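Local coordinates for nitroreductase family protein (Sphingopyxis sp., PDB 7DP1), which is an FMN- and NADPH-dependent nitroreductase that probably reduces nitro groups of dinitroaniline herbicides, at residues Ala134-Phe139 with Leu201-Ala206; Pro174-Ala179 with Ile196-Leu201. The protein carries 1 engineered substitution. All coordinates share one frame; numbering follows the deposited sequence.

Both contacts are buried and belong to one antiparallel sheet, with strand 195-204 common to them: contact 1 pairs it with strand 136-143, contact 2 with strand 171-175, and Leu201 takes part in both. Along the chain contact 2 is nested inside the loop closed by contact 1. The chemistry changes with place. Contact 1 is apolar packing over a backbone ladder, whereas contact 2 has fewer ladder bonds but brings polar groups, a beta bulge and the flavin itself. Where the two meet, the Met137 methyl lies against the Gln175 amide and the Trp178 indole, and Phe139 meets Trp178 edge-to-face.

Contact 1: Ala134-Phe139 with Leu201-Ala206; sequences APVMLF and LAIGHA
Met137 folds across the strand boundary to lay its thioether on Leu201 and Ala202. CG stands anti to the backbone N (chi1 172°), and bends at the next two torsions curl the chain back toward the partner strand. SD comes 3.5 Å from Leu201 O, and the terminal CE rests 3.6 Å from Ala202 CB. A flexible, unbranched methionine suits this place because it can turn its methyl onto the small alanine, a non-hydrogen-bonded partner with little side chain of its own. Ala134 CB also touches Ala202 CB, at 3.9 Å, and Gln175 of strand 171-175 packs on Met137 and Ala202 on this face.

Val136, Leu138, Leu201 and Ile203 occupy the other face as two hydrogen-bonded pairs. Val136 directs CG1 to Ile203 CB, 4.0 Å away, while Leu138 uses its CD2 branch against Leu201 CB; in each pair the side chains cross obliquely. Helix 148-167 covers part of this layer, with Trp157 on Leu138 and Leu158, Val161 and Met162 on Leu201.

Between the strands, at the Leu138 end, Leu138 N reaches Leu201 O in an almost straight bond (177°), and Leu201 N returns a short but bent one of 2.6 Å to Leu138 O. Toward Pro135 the ladder frays. Val136 N makes a weak bond to Ile203 O, the same oxygen that Pro135 CD approaches to 3.3 Å. Gly204 fits beside that ring because a beta carbon there would clash with Pro135 CD.

The ladder thus pairs the amides of Val136, Leu138, Leu201 and Ile203, while Met137 and Ala202 turn theirs to the flanking strands; the side chains are left to mainly apolar packing, joining two inner strands without any charged group between them.

Contact 2: Pro174-Ala179 with Ile196-Leu201; sequences PQECWA and ILFSGL. With FMN (flavin mononucleotide), chain C.
Glu176 and Phe198 meet beside the dimethylbenzene end of FMN: the carboxylate OE2 lies at the ring edge, 3.5 Å from Phe198 CE1, with the two planes 59° apart. OE2 has no polar partner in the model, although it is buried. The Phe198 ring is held on one face by Ser199 CB, over its centre, and its CZ approaches the flavin methyl C7M. Ala152 of the second subunit packs on Phe198, and Pro149 of that subunit on Glu176.

Gln175 and Trp178 are set almost at right angles. Trp178 NE1 donates to Gln175 OE1 (2.9 Å) in the indole plane, yet it comes from above the amide plane. Gln175 NE2 bonds to Asn128 O, so both ends of the amide are fixed. Gly200 suits its place because a beta carbon would clash with Trp178 CD1. Ser199 OG, anti to its backbone N (chi1 177°), reaches forward along its own strand to donate to Gly200 O, which also receives Gln175 N; Gly200 N answers to Gln175 O at 2.7 Å. Leu197 CD2 packs against Trp178 CB.

Pro174 lays its ring against the flavin, CG 3.4 Å from FMN C9. Just beyond, the strand gives way to a turn whose backbone grips the cofactor: Glu176 N donates to N5 (2.7 Å), and Cys177 N to O4. Phe198 and Ser199 together face Leu140, a classic beta bulge. A backbone N-H on the redox-active N5 is characteristic of the flavin site of the nitroreductase fold.

Contact 1: Ala134-Phe139 with Leu201-Ala206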
loop_
_atom_site.group_PDB
_atom_site.type_symbol
_atom_site.label_atom_id
_atom_site.label_comp_id
_atom_site.label_asym_id
_atom_site.label_seq_id
_atom_site.Cartn_x
_atom_site.Cartn_y
_atom_site.Cartn_z
ATOM N N ALA A 134 -6.119 -9.622 20.059
ATOM C CA ALA A 134 -6.763 -10.163 18.872
ATOM C C ALA A 134 -6.564 -11.678 18.805
ATOM O O ALA A 134 -5.489 -12.184 19.141
ATOM C CB ALA A 134 -6.228 -9.502 17.634
ATOM N N PRO A 135 -7.607 -12.403 18.378
ATOM C CA PRO A 135 -7.584 -13.871 18.284
ATOM C C PRO A 135 -6.803 -14.397 17.082
ATOM O O PRO A 135 -6.397 -15.557 17.083
ATOM C CB PRO A 135 -9.066 -14.233 18.162
ATOM C CG PRO A 135 -9.666 -13.048 17.494
ATOM C CD PRO A 135 -8.929 -11.852 18.044
ATOM N N VAL A 136 -6.599 -13.549 16.084
ATOM C CA VAL A 136 -5.961 -13.934 14.828
ATOM C C VAL A 136 -4.827 -12.974 14.506
ATOM O O VAL A 136 -4.953 -11.773 14.731
ATOM C CB VAL A 136 -6.989 -13.939 13.653
ATOM C CG1 VAL A 136 -6.288 -14.003 12.301
ATOM C CG2 VAL A 136 -8.006 -15.095 13.814
ATOM N N MET A 137 -3.706 -13.494 14.018
ATOM C CA MET A 137 -2.609 -12.623 13.596
ATOM C C MET A 137 -2.111 -13.028 12.210
ATOM O O MET A 137 -1.764 -14.191 11.984
ATOM C CB MET A 137 -1.448 -12.664 14.603
ATOM C CG MET A 137 -0.194 -11.921 14.134
ATOM S SD MET A 137 -0.435 -10.116 14.055
ATOM C CE MET A 137 -0.911 -9.830 15.771
ATOM N N LEU A 138 -2.104 -12.067 11.289
ATOM C CA LEU A 138 -1.579 -12.268 9.935
ATOM C C LEU A 138 -0.194 -11.690 9.836
ATOM O O LEU A 138 0.014 -10.498 10.104
ATOM C CB LEU A 138 -2.487 -11.607 8.893
ATOM C CG LEU A 138 -2.042 -11.604 7.430
ATOM C CD1 LEU A 138 -3.245 -11.738 6.531
ATOM C CD2 LEU A 138 -1.301 -10.319 7.084
ATOM N N PHE A 139 0.735 -12.503 9.369
ATOM C CA PHE A 139 2.085 -12.032 9.130
ATOM C C PHE A 139 2.302 -11.929 7.637
ATOM O O PHE A 139 2.236 -12.932 6.902
ATOM C CB PHE A 139 3.112 -12.957 9.764
ATOM C CG PHE A 139 3.146 -12.877 11.259
ATOM C CD1 PHE A 139 3.713 -11.785 11.886
ATOM C CD2 PHE A 139 2.612 -13.898 12.039
ATOM C CE1 PHE A 139 3.746 -11.696 13.278
ATOM C CE2 PHE A 139 2.635 -13.824 13.419
ATOM C CZ PHE A 139 3.218 -12.720 14.052
ATOM N N LEU A 201 -0.532 -8.129 11.100
ATOM C CA LEU A 201 -1.843 -7.471 11.111
ATOM C C LEU A 201 -2.703 -8.187 12.156
ATOM O O LEU A 201 -3.108 -9.336 11.965
ATOM C CB LEU A 201 -2.505 -7.498 9.724
ATOM C CG LEU A 201 -3.903 -6.860 9.558
ATOM C CD1 LEU A 201 -3.852 -5.306 9.553
ATOM C CD2 LEU A 201 -4.659 -7.397 8.311
ATOM N N ALA A 202 -2.906 -7.556 13.304
ATOM C CA ALA A 202 -3.773 -8.151 14.314
ATOM C C ALA A 202 -5.197 -8.095 13.789
ATOM O O ALA A 202 -5.609 -7.063 13.269
ATOM C CB ALA A 202 -3.642 -7.425 15.624
ATOM N N ILE A 203 -5.951 -9.184 13.931
ATOM C CA ILE A 203 -7.318 -9.263 13.403
ATOM C C ILE A 203 -8.331 -9.758 14.423
ATOM O O ILE A 203 -8.086 -10.760 15.101
ATOM C CB ILE A 203 -7.388 -10.197 12.170
ATOM C CG1 ILE A 203 -6.636 -9.590 10.989
ATOM C CG2 ILE A 203 -8.824 -10.409 11.726
ATOM C CD1 ILE A 203 -6.626 -10.481 9.766
ATOM N N GLY A 204 -9.483 -9.086 14.506
ATOM C CA GLY A 204 -10.536 -9.509 15.415
ATOM C C GLY A 204 -11.724 -8.571 15.453
ATOM O O GLY A 204 -11.857 -7.678 14.598
ATOM N N HIS A 205 -12.593 -8.788 16.440
ATOM C CA HIS A 205 -13.768 -7.969 16.648
ATOM C C HIS A 205 -13.414 -6.836 17.603
ATOM O O HIS A 205 -12.925 -7.085 18.709
ATOM C CB HIS A 205 -14.914 -8.812 17.221
ATOM C CG HIS A 205 -15.419 -9.872 16.289
ATOM N ND1 HIS A 205 -16.473 -9.668 15.424
ATOM C CD2 HIS A 205 -15.010 -11.150 16.088
ATOM C CE1 HIS A 205 -16.702 -10.777 14.741
ATOM N NE2 HIS A 205 -15.826 -11.689 15.120
ATOM N N ALA A 206 -13.658 -5.599 17.188
ATOM C CA ALA A 206 -13.312 -4.437 18.007
ATOM C C ALA A 206 -14.124 -4.317 19.305
ATOM O O ALA A 206 -15.344 -4.476 19.302
ATOM C CB ALA A 206 -13.471 -3.175 17.191
#

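Contact 2: Pro174-Ala179 with Ile196-Leu201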
loop_
_atom_site.group_PDB
_atom_site.type_symbol
_atom_site.label_atom_id
_atom_site.label_comp_id
_atom_site.label_asym_id
_atom_site.label_seq_id
_atom_site.Cartn_x
_atom_site.Cartn_y
_atom_site.Cartn_z
ATOM N N PRO A 174 -2.594 -2.948 11.911
ATOM C CA PRO A 174 -1.314 -3.264 11.273
ATOM C C PRO A 174 -0.201 -3.077 12.301
ATOM O O PRO A 174 -0.285 -2.164 13.118
ATOM C CB PRO A 174 -1.224 -2.254 10.130
ATOM C CG PRO A 174 -2.129 -1.130 10.551
ATOM C CD PRO A 174 -3.209 -1.719 11.364
ATOM N N GLN A 175 0.788 -3.963 12.314
ATOM C CA GLN A 175 1.830 -3.921 13.349
ATOM C C GLN A 175 3.223 -4.184 12.809
ATOM O O GLN A 175 3.552 -5.320 12.491
ATOM C CB GLN A 175 1.565 -4.953 14.433
ATOM C CG GLN A 175 0.360 -4.726 15.300
ATOM C CD GLN A 175 0.354 -5.709 16.453
ATOM O OE1 GLN A 175 0.011 -6.877 16.279
ATOM N NE2 GLN A 175 0.768 -5.250 17.634
ATOM N N GLU A 176 4.061 -3.155 12.764
ATOM C CA GLU A 176 5.448 -3.347 12.356
ATOM C C GLU A 176 6.313 -3.819 13.512
ATOM O O GLU A 176 7.483 -4.163 13.326
ATOM C CB GLU A 176 6.017 -2.056 11.793
ATOM C CG GLU A 176 6.072 -2.033 10.303
ATOM C CD GLU A 176 6.010 -0.618 9.756
ATOM O OE1 GLU A 176 6.072 0.345 10.558
ATOM O OE2 GLU A 176 5.896 -0.483 8.524
ATOM N N CYS A 177 5.748 -3.812 14.713
ATOM C CA CYS A 177 6.523 -4.174 15.901
ATOM C C CYS A 177 7.123 -5.586 15.798
ATOM O O CYS A 177 8.190 -5.858 16.348
ATOM C CB CYS A 177 5.643 -4.069 17.150
ATOM S SG CYS A 177 4.177 -5.129 17.092
ATOM N N TRP A 178 6.445 -6.467 15.065
ATOM C CA TRP A 178 6.904 -7.846 14.882
ATOM C C TRP A 178 8.208 -7.920 14.084
ATOM O O TRP A 178 9.002 -8.857 14.246
ATOM C CB TRP A 178 5.804 -8.679 14.197
ATOM C CG TRP A 178 4.555 -8.759 15.059
ATOM C CD1 TRP A 178 3.401 -8.043 14.899
ATOM C CD2 TRP A 178 4.376 -9.549 16.246
ATOM N NE1 TRP A 178 2.514 -8.350 15.903
ATOM C CE2 TRP A 178 3.087 -9.276 16.739
ATOM C CE3 TRP A 178 5.178 -10.478 16.925
ATOM C CZ2 TRP A 178 2.573 -9.899 17.879
ATOM C CZ3 TRP A 178 4.671 -11.094 18.070
ATOM C CH2 TRP A 178 3.382 -10.803 18.532
ATOM N N ALA A 179 8.439 -6.932 13.223
ATOM C CA ALA A 179 9.668 -6.914 12.446
ATOM C C ALA A 179 10.892 -6.663 13.334
ATOM O O ALA A 179 12.019 -6.895 12.905
ATOM C CB ALA A 179 9.581 -5.852 11.317
ATOM N N ILE A 196 11.396 -12.270 4.004
ATOM C CA ILE A 196 11.558 -11.173 4.953
ATOM C C ILE A 196 10.191 -10.776 5.484
ATOM O O ILE A 196 9.219 -10.668 4.728
ATOM C CB ILE A 196 12.292 -9.950 4.310
ATOM C CG1 ILE A 196 12.365 -8.780 5.294
ATOM C CG2 ILE A 196 11.622 -9.503 3.003
ATOM C CD1 ILE A 196 13.351 -7.676 4.886
ATOM N N LEU A 197 10.102 -10.583 6.793
ATOM C CA LEU A 197 8.833 -10.224 7.398
ATOM C C LEU A 197 8.660 -8.737 7.289
ATOM O O LEU A 197 9.523 -7.996 7.753
ATOM C CB LEU A 197 8.774 -10.648 8.867
ATOM C CG LEU A 197 7.541 -10.183 9.656
ATOM C CD1 LEU A 197 6.278 -10.857 9.137
ATOM C CD2 LEU A 197 7.706 -10.446 11.156
ATOM N N PHE A 198 7.561 -8.297 6.683
ATOM C CA PHE A 198 7.248 -6.865 6.640
ATOM C C PHE A 198 6.487 -6.461 7.907
ATOM O O PHE A 198 6.949 -5.631 8.690
ATOM C CB PHE A 198 6.456 -6.516 5.362
ATOM C CG PHE A 198 5.690 -5.194 5.421
ATOM C CD1 PHE A 198 6.210 -4.078 6.036
ATOM C CD2 PHE A 198 4.448 -5.087 4.819
ATOM C CE1 PHE A 198 5.502 -2.887 6.068
ATOM C CE2 PHE A 198 3.742 -3.898 4.839
ATOM C CZ PHE A 198 4.268 -2.801 5.479
ATOM N N SER A 199 5.334 -7.056 8.131
ATOM C CA SER A 199 4.479 -6.538 9.184
ATOM C C SER A 199 3.511 -7.590 9.673
ATOM O O SER A 199 3.215 -8.554 8.961
ATOM C CB SER A 199 3.714 -5.316 8.671
ATOM O OG SER A 199 2.820 -4.817 9.652
ATOM N N GLY A 200 3.006 -7.413 10.886
ATOM C CA GLY A 200 1.882 -8.229 11.314
ATOM C C GLY A 200 0.609 -7.442 11.075
ATOM O O GLY A 200 0.668 -6.230 10.819
ATOM N N LEU A 201 -0.532 -8.129 11.100
ATOM C CA LEU A 201 -1.843 -7.471 11.111
ATOM C C LEU A 201 -2.703 -8.187 12.156
ATOM O O LEU A 201 -3.108 -9.336 11.965
ATOM C CB LEU A 201 -2.505 -7.498 9.724
ATOM C CG LEU A 201 -3.903 -6.860 9.558
ATOM C CD1 LEU A 201 -3.852 -5.306 9.553
ATOM C CD2 LEU A 201 -4.659 -7.397 8.311
HETATM N N1 FMN C . 0.346 0.707 15.480
HETATM C C2 FMN C . 0.845 0.195 16.660
HETATM O O2 FMN C . 0.342 0.507 17.733
HETATM N N3 FMN C . 1.915 -0.670 16.657
HETATM C C4 FMN C . 2.506 -1.045 15.474
HETATM O O4 FMN C . 3.461 -1.843 15.494
HETATM C C4A FMN C . 2.009 -0.516 14.283
HETATM N N5 FMN C . 2.581 -0.859 13.078
HETATM C C5A FMN C . 2.087 -0.361 11.888
HETATM C C6 FMN C . 2.688 -0.749 10.694
HETATM C C7 FMN C . 2.215 -0.259 9.491
HETATM C C7M FMN C . 2.836 -0.669 8.192
HETATM C C8 FMN C . 1.138 0.615 9.477
HETATM C C8M FMN C . 0.654 1.095 8.140
HETATM C C9 FMN C . 0.530 1.010 10.671
HETATM C C9A FMN C . 1.007 0.523 11.890
HETATM N N10 FMN C . 0.440 0.884 13.103
HETATM C C10 FMN C . 0.937 0.368 14.290
HETATM C "C1'" FMN C . -0.737 1.804 13.166
HETATM C "C2'" FMN C . -0.418 3.282 12.962
HETATM O "O2'" FMN C . 0.082 3.823 14.159
HETATM C "C3'" FMN C . -1.714 3.993 12.589
HETATM O "O3'" FMN C . -2.042 3.576 11.281
HETATM C "C4'" FMN C . -1.612 5.516 12.581
HETATM O "O4'" FMN C . -1.372 6.071 13.861
HETATM C "C5'" FMN C . -2.934 6.059 12.094
HETATM O "O5'" FMN C . -3.926 5.634 12.996
HETATM P P FMN C . -5.210 4.894 12.370
HETATM O O1P FMN C . -6.018 4.306 13.492
HETATM O O2P FMN C . -6.025 5.904 11.581
HETATM O O3P FMN C . -4.728 3.808 11.426
#